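Long-range contact in cysteine desulfurase (Fervidobacterium islandicum, PDB 6A6E), which probably removes sulfur from L-cysteine with the help of pyridoxal phosphate, yielding alanine and feeding a Suf-type sulfur-mobilisation system: residues Gln185-Arg199 and Leu214-Asp228. Residues are numbered along the deposited sequence; the frame is centred on the assembly and turned at random.
Sequences QSNVTGQEMPIELIR and LVPHKKVDVKKLDVD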
ATOM      1  N   GLN A 185     -22.910   0.705  -0.259  1.00 19.29           N
ATOM      2  CA  GLN A 185     -23.549   1.618  -1.220  1.00 19.77           C
ATOM      3  C   GLN A 185     -22.915   1.437  -2.586  1.00 19.66           C
ATOM      4  O   GLN A 185     -21.669   1.448  -2.691  1.00 18.51           O
ATOM      5  CB  GLN A 185     -23.334   3.076  -0.796  1.00 20.56           C
ATOM      6  CG  GLN A 185     -23.859   4.111  -1.798  1.00 23.18           C
ATOM      7  CD  GLN A 185     -23.523   5.532  -1.413  1.00 23.97           C
ATOM      8  OE1 GLN A 185     -22.708   5.756  -0.542  1.00 30.08           O
ATOM      9  NE2 GLN A 185     -24.172   6.490  -2.023  1.00 23.94           N
ATOM     10  N   SER A 186     -23.748   1.286  -3.627  1.00 19.58           N
ATOM     11  CA  SER A 186     -23.283   1.042  -4.987  1.00 19.02           C
ATOM     12  C   SER A 186     -22.638   2.287  -5.542  1.00 19.39           C
ATOM     13  O   SER A 186     -23.146   3.404  -5.368  1.00 17.14           O
ATOM     14  CB  SER A 186     -24.411   0.552  -5.906  1.00 19.64           C
ATOM     15  OG  SER A 186     -24.044   0.567  -7.294  1.00 20.97           O
ATOM     16  N   ASN A 187     -21.502   2.054  -6.197  1.00 18.96           N
ATOM     17  CA  ASN A 187     -20.764   3.076  -6.920  1.00 21.51           C
ATOM     18  C   ASN A 187     -21.393   3.397  -8.291  1.00 19.95           C
ATOM     19  O   ASN A 187     -20.877   4.262  -8.971  1.00 18.40           O
ATOM     20  CB  ASN A 187     -19.296   2.648  -7.147  1.00 18.98           C
ATOM     21  CG  ASN A 187     -19.153   1.522  -8.140  1.00 20.57           C
ATOM     22  OD1 ASN A 187     -19.850   0.532  -8.043  1.00 22.92           O
ATOM     23  ND2 ASN A 187     -18.224   1.654  -9.105  1.00 20.08           N
ATOM     24  N   VAL A 188     -22.467   2.691  -8.665  1.00 20.82           N
ATOM     25  CA  VAL A 188     -23.217   2.912  -9.932  1.00 20.17           C
ATOM     26  C   VAL A 188     -24.685   3.341  -9.724  1.00 21.57           C
ATOM     27  O   VAL A 188     -25.124   4.361 -10.259  1.00 22.08           O
ATOM     28  CB  VAL A 188     -23.201   1.648 -10.789  1.00 20.72           C
ATOM     29  CG1 VAL A 188     -24.026   1.849 -12.054  1.00 23.33           C
ATOM     30  CG2 VAL A 188     -21.760   1.311 -11.200  1.00 23.74           C
ATOM     31  N   THR A 189     -25.412   2.609  -8.895  1.00 21.14           N
ATOM     32  CA  THR A 189     -26.794   2.978  -8.605  1.00 21.02           C
ATOM     33  C   THR A 189     -26.951   4.039  -7.569  1.00 21.44           C
ATOM     34  O   THR A 189     -28.005   4.674  -7.506  1.00 24.80           O
ATOM     35  CB  THR A 189     -27.636   1.790  -8.196  1.00 20.03           C
ATOM     36  OG1 THR A 189     -27.282   1.370  -6.858  1.00 21.49           O
ATOM     37  CG2 THR A 189     -27.488   0.675  -9.161  1.00 20.47           C
ATOM     38  N   GLY A 190     -25.931   4.243  -6.724  1.00 21.58           N
ATOM     39  CA  GLY A 190     -26.016   5.227  -5.609  1.00 19.90           C
ATOM     40  C   GLY A 190     -26.819   4.676  -4.419  1.00 19.93           C
ATOM     41  O   GLY A 190     -27.025   5.365  -3.427  1.00 22.40           O
ATOM     42  N   GLN A 191     -27.296   3.440  -4.503  1.00 19.51           N
ATOM     43  CA  GLN A 191     -28.197   2.920  -3.467  1.00 18.83           C
ATOM     44  C   GLN A 191     -27.444   2.577  -2.173  1.00 19.60           C
ATOM     45  O   GLN A 191     -26.580   1.682  -2.180  1.00 18.92           O
ATOM     46  CB  GLN A 191     -28.930   1.648  -3.941  1.00 19.46           C
ATOM     47  CG  GLN A 191     -29.966   1.188  -2.912  1.00 19.29           C
ATOM     48  CD  GLN A 191     -30.667  -0.101  -3.236  1.00 21.23           C
ATOM     49  OE1 GLN A 191     -30.363  -0.749  -4.230  1.00 23.11           O
ATOM     50  NE2 GLN A 191     -31.591  -0.523  -2.337  1.00 20.13           N
ATOM     51  N   GLU A 192     -27.765   3.264  -1.079  1.00 20.34           N
ATOM     52  CA  GLU A 192     -27.352   2.820   0.253  1.00 22.44           C
ATOM     53  C   GLU A 192     -28.134   1.563   0.664  1.00 23.58           C
ATOM     54  O   GLU A 192     -29.337   1.569   0.636  1.00 22.71           O
ATOM     55  CB  GLU A 192     -27.542   3.913   1.293  1.00 24.45           C
ATOM     56  CG  GLU A 192     -26.680   5.154   0.994  1.00 26.31           C
ATOM     57  CD  GLU A 192     -26.856   6.302   1.987  1.00 30.74           C
ATOM     58  OE1 GLU A 192     -27.802   6.249   2.799  1.00 30.75           O
ATOM     59  OE2 GLU A 192     -26.046   7.280   1.957  1.00 32.21           O
ATOM     60  N   MET A 193     -27.419   0.492   1.016  1.00 21.42           N
ATOM     61  CA  MET A 193     -28.024  -0.782   1.283  1.00 22.68           C
ATOM     62  C   MET A 193     -28.538  -0.899   2.737  1.00 22.31           C
ATOM     63  O   MET A 193     -27.970  -0.313   3.660  1.00 21.23           O
ATOM     64  CB  MET A 193     -27.049  -1.935   0.990  1.00 21.33           C
ATOM     65  CG  MET A 193     -26.611  -2.057  -0.468  1.00 24.91           C
ATOM     66  SD  MET A 193     -28.003  -2.217  -1.654  1.00 25.81           S
ATOM     67  CE  MET A 193     -27.196  -2.103  -3.258  1.00 25.33           C
ATOM     68  N   PRO A 194     -29.583  -1.701   2.923  1.00 23.50           N
ATOM     69  CA  PRO A 194     -30.178  -1.939   4.215  1.00 23.68           C
ATOM     70  C   PRO A 194     -29.327  -2.963   4.970  1.00 23.16           C
ATOM     71  O   PRO A 194     -29.692  -4.128   5.140  1.00 19.87           O
ATOM     72  CB  PRO A 194     -31.588  -2.452   3.840  1.00 24.59           C
ATOM     73  CG  PRO A 194     -31.332  -3.270   2.621  1.00 26.61           C
ATOM     74  CD  PRO A 194     -30.297  -2.427   1.850  1.00 24.48           C
ATOM     75  N   ILE A 195     -28.180  -2.517   5.469  1.00 21.84           N
ATOM     76  CA  ILE A 195     -27.246  -3.426   6.145  1.00 21.32           C
ATOM     77  C   ILE A 195     -27.825  -4.195   7.359  1.00 21.70           C
ATOM     78  O   ILE A 195     -27.596  -5.425   7.484  1.00 20.98           O
ATOM     79  CB  ILE A 195     -25.995  -2.657   6.622  1.00 21.40           C
ATOM     80  CG1 ILE A 195     -25.246  -2.129   5.411  1.00 23.17           C
ATOM     81  CG2 ILE A 195     -25.103  -3.582   7.429  1.00 21.12           C
ATOM     82  CD1 ILE A 195     -24.133  -1.161   5.771  1.00 27.08           C
ATOM     83  N   GLU A 196     -28.569  -3.513   8.222  1.00 22.68           N
ATOM     84  CA  GLU A 196     -29.204  -4.204   9.390  1.00 26.19           C
ATOM     85  C   GLU A 196     -30.233  -5.262   8.994  1.00 24.71           C
ATOM     86  O   GLU A 196     -30.264  -6.360   9.550  1.00 26.94           O
ATOM     87  CB  GLU A 196     -29.780  -3.184  10.350  1.00 28.63           C
ATOM     88  CG  GLU A 196     -28.644  -2.424  11.013  1.00 31.88           C
ATOM     89  CD  GLU A 196     -29.045  -1.510  12.159  1.00 34.28           C
ATOM     90  OE1 GLU A 196     -29.898  -1.895  12.960  1.00 41.16           O
ATOM     91  OE2 GLU A 196     -28.455  -0.421  12.291  1.00 31.44           O
ATOM     92  N   LEU A 197     -31.010  -4.973   7.960  1.00 23.79           N
ATOM     93  CA  LEU A 197     -31.959  -5.977   7.450  1.00 23.35           C
ATOM     94  C   LEU A 197     -31.159  -7.181   6.944  1.00 23.00           C
ATOM     95  O   LEU A 197     -31.508  -8.336   7.209  1.00 20.93           O
ATOM     96  CB  LEU A 197     -32.811  -5.372   6.364  1.00 23.30           C
ATOM     97  CG  LEU A 197     -33.671  -6.377   5.592  1.00 26.38           C
ATOM     98  CD1 LEU A 197     -34.749  -7.019   6.474  1.00 28.16           C
ATOM     99  CD2 LEU A 197     -34.252  -5.674   4.373  1.00 26.30           C
ATOM    100  N   ILE A 198     -30.037  -6.924   6.257  1.00 19.81           N
ATOM    101  CA  ILE A 198     -29.199  -8.043   5.822  1.00 20.40           C
ATOM    102  C   ILE A 198     -28.612  -8.792   6.991  1.00 19.80           C
ATOM    103  O   ILE A 198     -28.591 -10.032   7.009  1.00 20.24           O
ATOM    104  CB  ILE A 198     -28.115  -7.583   4.783  1.00 22.03           C
ATOM    105  CG1 ILE A 198     -28.829  -7.085   3.546  1.00 23.59           C
ATOM    106  CG2 ILE A 198     -27.144  -8.728   4.427  1.00 20.46           C
ATOM    107  CD1 ILE A 198     -27.964  -6.234   2.681  1.00 28.93           C
ATOM    108  N   ARG A 199     -28.163  -8.074   8.007  1.00 20.63           N
ATOM    109  CA  ARG A 199     -27.539  -8.736   9.145  1.00 21.12           C
ATOM    110  C   ARG A 199     -28.542  -9.701   9.838  1.00 22.39           C
ATOM    111  O   ARG A 199     -28.169 -10.834  10.194  1.00 24.67           O
ATOM    112  CB  ARG A 199     -27.097  -7.661  10.118  1.00 22.11           C
ATOM    113  CG  ARG A 199     -26.754  -8.104  11.538  1.00 21.79           C
ATOM    114  CD  ARG A 199     -25.489  -8.915  11.663  1.00 22.23           C
ATOM    115  NE  ARG A 199     -25.467 -10.222  11.002  1.00 22.70           N
ATOM    116  CZ  ARG A 199     -24.364 -10.974  10.880  1.00 22.79           C
ATOM    117  NH1 ARG A 199     -23.187 -10.551  11.347  1.00 23.00           N
ATOM    118  NH2 ARG A 199     -24.401 -12.136  10.240  1.00 23.27           N
ATOM    119  N   LEU A 214     -19.675   4.350   0.976  1.00 20.62           N
ATOM    120  CA  LEU A 214     -20.522   4.736   2.114  1.00 19.02           C
ATOM    121  C   LEU A 214     -19.780   5.533   3.167  1.00 20.06           C
ATOM    122  O   LEU A 214     -20.240   6.621   3.657  1.00 17.85           O
ATOM    123  CB  LEU A 214     -21.093   3.463   2.734  1.00 20.98           C
ATOM    124  CG  LEU A 214     -22.031   3.643   3.934  1.00 22.39           C
ATOM    125  CD1 LEU A 214     -23.289   4.352   3.455  1.00 24.47           C
ATOM    126  CD2 LEU A 214     -22.384   2.322   4.607  1.00 23.95           C
ATOM    127  N   VAL A 215     -18.602   5.030   3.544  1.00 18.62           N
ATOM    128  CA  VAL A 215     -17.894   5.588   4.723  1.00 17.93           C
ATOM    129  C   VAL A 215     -17.535   7.056   4.565  1.00 18.60           C
ATOM    130  O   VAL A 215     -17.560   7.805   5.537  1.00 20.36           O
ATOM    131  CB  VAL A 215     -16.658   4.707   5.080  1.00 17.83           C
ATOM    132  CG1 VAL A 215     -15.637   5.447   5.979  1.00 18.73           C
ATOM    133  CG2 VAL A 215     -17.129   3.392   5.691  1.00 17.95           C
ATOM    134  N   PRO A 216     -17.204   7.502   3.350  1.00 19.30           N
ATOM    135  CA  PRO A 216     -16.831   8.907   3.193  1.00 20.26           C
ATOM    136  C   PRO A 216     -17.905   9.957   3.504  1.00 20.08           C
ATOM    137  O   PRO A 216     -17.569  11.115   3.742  1.00 19.32           O
ATOM    138  CB  PRO A 216     -16.516   9.007   1.697  1.00 21.30           C
ATOM    139  CG  PRO A 216     -16.063   7.632   1.307  1.00 21.19           C
ATOM    140  CD  PRO A 216     -16.972   6.742   2.105  1.00 20.66           C
ATOM    141  N   HIS A 217     -19.166   9.605   3.416  1.00 20.01           N
ATOM    142  CA  HIS A 217     -20.202  10.648   3.557  1.00 24.17           C
ATOM    143  C   HIS A 217     -21.305  10.273   4.531  1.00 25.54           C
ATOM    144  O   HIS A 217     -22.210  11.087   4.756  1.00 25.47           O
ATOM    145  CB  HIS A 217     -20.866  10.969   2.214  1.00 26.09           C
ATOM    146  CG  HIS A 217     -21.702   9.856   1.727  1.00 25.14           C
ATOM    147  ND1 HIS A 217     -23.042   9.751   2.039  1.00 25.30           N
ATOM    148  CD2 HIS A 217     -21.400   8.781   0.959  1.00 25.81           C
ATOM    149  CE1 HIS A 217     -23.525   8.627   1.525  1.00 25.81           C
ATOM    150  NE2 HIS A 217     -22.553   8.018   0.858  1.00 25.77           N
ATOM    151  N   LYS A 218     -21.225   9.095   5.132  1.00 22.63           N
ATOM    152  CA  LYS A 218     -22.240   8.746   6.073  1.00 24.45           C
ATOM    153  C   LYS A 218     -21.668   8.091   7.301  1.00 23.95           C
ATOM    154  O   LYS A 218     -20.788   7.206   7.215  1.00 20.80           O
ATOM    155  CB  LYS A 218     -23.235   7.826   5.411  1.00 26.08           C
ATOM    156  CG  LYS A 218     -24.342   7.427   6.351  1.00 31.12           C
ATOM    157  CD  LYS A 218     -25.370   6.570   5.681  1.00 30.05           C
ATOM    158  CE  LYS A 218     -26.658   6.824   6.374  1.00 34.54           C
ATOM    159  NZ  LYS A 218     -27.559   5.779   5.861  1.00 37.22           N
ATOM    160  N   LYS A 219     -22.201   8.501   8.451  1.00 24.96           N
ATOM    161  CA  LYS A 219     -21.838   7.909   9.707  1.00 26.20           C
ATOM    162  C   LYS A 219     -21.974   6.380   9.742  1.00 26.13           C
ATOM    163  O   LYS A 219     -23.007   5.806   9.372  1.00 21.74           O
ATOM    164  CB  LYS A 219     -22.602   8.523  10.869  1.00 32.51           C
ATOM    165  CG  LYS A 219     -21.917   8.212  12.176  1.00 39.84           C
ATOM    166  CD  LYS A 219     -22.744   8.553  13.394  1.00 51.53           C
ATOM    167  CE  LYS A 219     -22.126   7.908  14.638  1.00 60.64           C
ATOM    168  NZ  LYS A 219     -22.495   8.707  15.846  1.00 66.59           N
ATOM    169  N   VAL A 220     -20.899   5.732  10.197  1.00 23.13           N
ATOM    170  CA  VAL A 220     -20.862   4.266  10.275  1.00 22.97           C
ATOM    171  C   VAL A 220     -20.455   3.893  11.715  1.00 24.67           C
ATOM    172  O   VAL A 220     -19.451   4.378  12.243  1.00 24.74           O
ATOM    173  CB  VAL A 220     -19.894   3.682   9.230  1.00 23.85           C
ATOM    174  CG1 VAL A 220     -19.581   2.213   9.490  1.00 24.05           C
ATOM    175  CG2 VAL A 220     -20.458   3.808   7.811  1.00 24.67           C
ATOM    176  N   ASP A 221     -21.299   3.107  12.386  1.00 25.80           N
ATOM    177  CA  ASP A 221     -21.064   2.646  13.732  1.00 21.97           C
ATOM    178  C   ASP A 221     -21.131   1.140  13.649  1.00 24.53           C
ATOM    179  O   ASP A 221     -22.214   0.552  13.528  1.00 21.23           O
ATOM    180  CB  ASP A 221     -22.119   3.204  14.657  1.00 25.32           C
ATOM    181  CG  ASP A 221     -22.019   2.651  16.077  1.00 24.71           C
ATOM    182  OD1 ASP A 221     -21.478   1.530  16.305  1.00 23.49           O
ATOM    183  OD2 ASP A 221     -22.463   3.384  16.987  1.00 26.34           O
ATOM    184  N   VAL A 222     -19.950   0.500  13.702  1.00 21.96           N
ATOM    185  CA  VAL A 222     -19.860  -0.936  13.374  1.00 22.74           C
ATOM    186  C   VAL A 222     -20.595  -1.816  14.394  1.00 22.48           C
ATOM    187  O   VAL A 222     -20.965  -2.962  14.084  1.00 23.18           O
ATOM    188  CB  VAL A 222     -18.372  -1.399  13.202  1.00 23.83           C
ATOM    189  CG1 VAL A 222     -17.765  -0.717  11.968  1.00 26.87           C
ATOM    190  CG2 VAL A 222     -17.528  -1.097  14.439  1.00 24.19           C
ATOM    191  N   LYS A 223     -20.746  -1.313  15.607  1.00 23.88           N
ATOM    192  CA  LYS A 223     -21.456  -2.046  16.672  1.00 28.15           C
ATOM    193  C   LYS A 223     -22.955  -2.043  16.492  1.00 26.47           C
ATOM    194  O   LYS A 223     -23.594  -3.067  16.681  1.00 24.94           O
ATOM    195  CB  LYS A 223     -21.128  -1.476  18.049  1.00 32.94           C
ATOM    196  CG  LYS A 223     -19.645  -1.507  18.412  1.00 40.46           C
ATOM    197  CD  LYS A 223     -19.147  -2.866  18.927  1.00 49.10           C
ATOM    198  CE  LYS A 223     -19.136  -3.958  17.849  1.00 55.31           C
ATOM    199  NZ  LYS A 223     -18.511  -5.273  18.221  1.00 64.19           N
ATOM    200  N   LYS A 224     -23.513  -0.906  16.100  1.00 25.17           N
ATOM    201  CA  LYS A 224     -24.907  -0.845  15.687  1.00 26.51           C
ATOM    202  C   LYS A 224     -25.223  -1.684  14.478  1.00 27.74           C
ATOM    203  O   LYS A 224     -26.245  -2.379  14.433  1.00 27.54           O
ATOM    204  CB  LYS A 224     -25.293   0.578  15.355  1.00 26.53           C
ATOM    205  CG  LYS A 224     -25.473   1.385  16.584  1.00 26.15           C
ATOM    206  CD  LYS A 224     -25.902   2.819  16.275  1.00 26.43           C
ATOM    207  CE  LYS A 224     -26.084   3.503  17.619  1.00 27.55           C
ATOM    208  NZ  LYS A 224     -26.402   4.927  17.345  1.00 30.88           N
ATOM    209  N   LEU A 225     -24.371  -1.610  13.462  1.00 25.66           N
ATOM    210  CA  LEU A 225     -24.621  -2.407  12.244  1.00 24.60           C
ATOM    211  C   LEU A 225     -24.412  -3.889  12.545  1.00 25.10           C
ATOM    212  O   LEU A 225     -25.040  -4.742  11.896  1.00 24.21           O
ATOM    213  CB  LEU A 225     -23.719  -1.981  11.074  1.00 25.02           C
ATOM    214  CG  LEU A 225     -23.858  -0.556  10.620  1.00 26.67           C
ATOM    215  CD1 LEU A 225     -22.801  -0.263   9.559  1.00 27.22           C
ATOM    216  CD2 LEU A 225     -25.274  -0.328  10.108  1.00 27.47           C
ATOM    217  N   ASP A 226     -23.534  -4.183  13.518  1.00 24.36           N
ATOM    218  CA  ASP A 226     -23.179  -5.566  13.886  1.00 24.14           C
ATOM    219  C   ASP A 226     -22.540  -6.405  12.754  1.00 20.94           C
ATOM    220  O   ASP A 226     -22.617  -7.657  12.716  1.00 19.71           O
ATOM    221  CB  ASP A 226     -24.399  -6.302  14.451  1.00 26.93           C
ATOM    222  CG  ASP A 226     -23.989  -7.562  15.243  1.00 29.92           C
ATOM    223  OD1 ASP A 226     -22.906  -7.563  15.872  1.00 32.79           O
ATOM    224  OD2 ASP A 226     -24.710  -8.571  15.223  1.00 32.92           O
ATOM    225  N   VAL A 227     -21.898  -5.704  11.825  1.00 20.38           N
ATOM    226  CA  VAL A 227     -21.117  -6.364  10.805  1.00 19.93           C
ATOM    227  C   VAL A 227     -19.949  -7.084  11.417  1.00 17.72           C
ATOM    228  O   VAL A 227     -19.414  -6.687  12.439  1.00 19.51           O
ATOM    229  CB  VAL A 227     -20.567  -5.374   9.727  1.00 21.55           C
ATOM    230  CG1 VAL A 227     -21.681  -4.704   8.966  1.00 24.16           C
ATOM    231  CG2 VAL A 227     -19.664  -4.316  10.297  1.00 22.18           C
ATOM    232  N   ASP A 228     -19.524  -8.160  10.773  1.00 18.76           N
ATOM    233  CA  ASP A 228     -18.306  -8.853  11.160  1.00 17.37           C
ATOM    234  C   ASP A 228     -17.020  -8.197  10.657  1.00 16.76           C
ATOM    235  O   ASP A 228     -16.022  -8.185  11.372  1.00 15.16           O
ATOM    236  CB  ASP A 228     -18.439 -10.267  10.690  1.00 18.66           C
ATOM    237  CG  ASP A 228     -19.684 -10.985  11.398  1.00 21.55           C
ATOM    238  OD1 ASP A 228     -19.837 -10.815  12.612  1.00 20.74           O
ATOM    239  OD2 ASP A 228     -20.512 -11.588  10.718  1.00 19.86           O
TER
HETATM  240  O   HOH W   1     -19.683   1.190  -0.484  1.00 20.38           O
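His217 and Gln185 meet from opposite directions, the ring NE2 donating to the amide OE1 at 2.7 Å along a nearly straight line. The oxygen lies in the plane of the imidazole, yet the amide is turned 66° against the ring, so the amide oxygen meets the ring at its edge and the two flat groups do not stack. Gln185 reaches the ring because its chain runs fully extended from a CG placed anti to the backbone N (chi1 175°), and its NE2 makes a weak bond back to Gly190 O. Just outside, Lys218 slants across Glu192, and its NZ forms a salt bridge with OE1 at 3.1 Å, coming from well above the carboxylate plane.

Apolar groups carry the contact onward. Ile195 sends CD1 tip to tip against Leu214 CD2 (4.1 Å), with Leu225 CD1 equally near, while its other branch, CG2, rests on Val227 CG1. Ile195 and Val227 also both touch Val209 of strand 206-210, which lies parallel between strands 179-183 and 229-233 in the seven-stranded sheet of this fold-type I PLP enzyme; the contact thus joins the connection leading into that strand to the one leading out of it. At the pocket end Gln185 and Asn187 touch the cofactor, though the Gln185 side chain stays about 7 Å from it (nearest atoms).

At the far end Arg199, bent at chi2 and chi3, swings its guanidinium round the turn after helix 222-225. NH1 serves two acceptors near the guanidinium plane: Asp228 OD2 in a salt bridge at 2.9 Å, and the backbone Asp226 O at 3.3 Å. NH2 binds Ala205 O. A leucine in its place would probably leave Asp226 O and Ala205 O without these donors and cost Asp228 OD2 its charged mate, though Leu207 N would still reach that oxygen. Lys249 NZ forms salt bridges with OD1 of both aspartates.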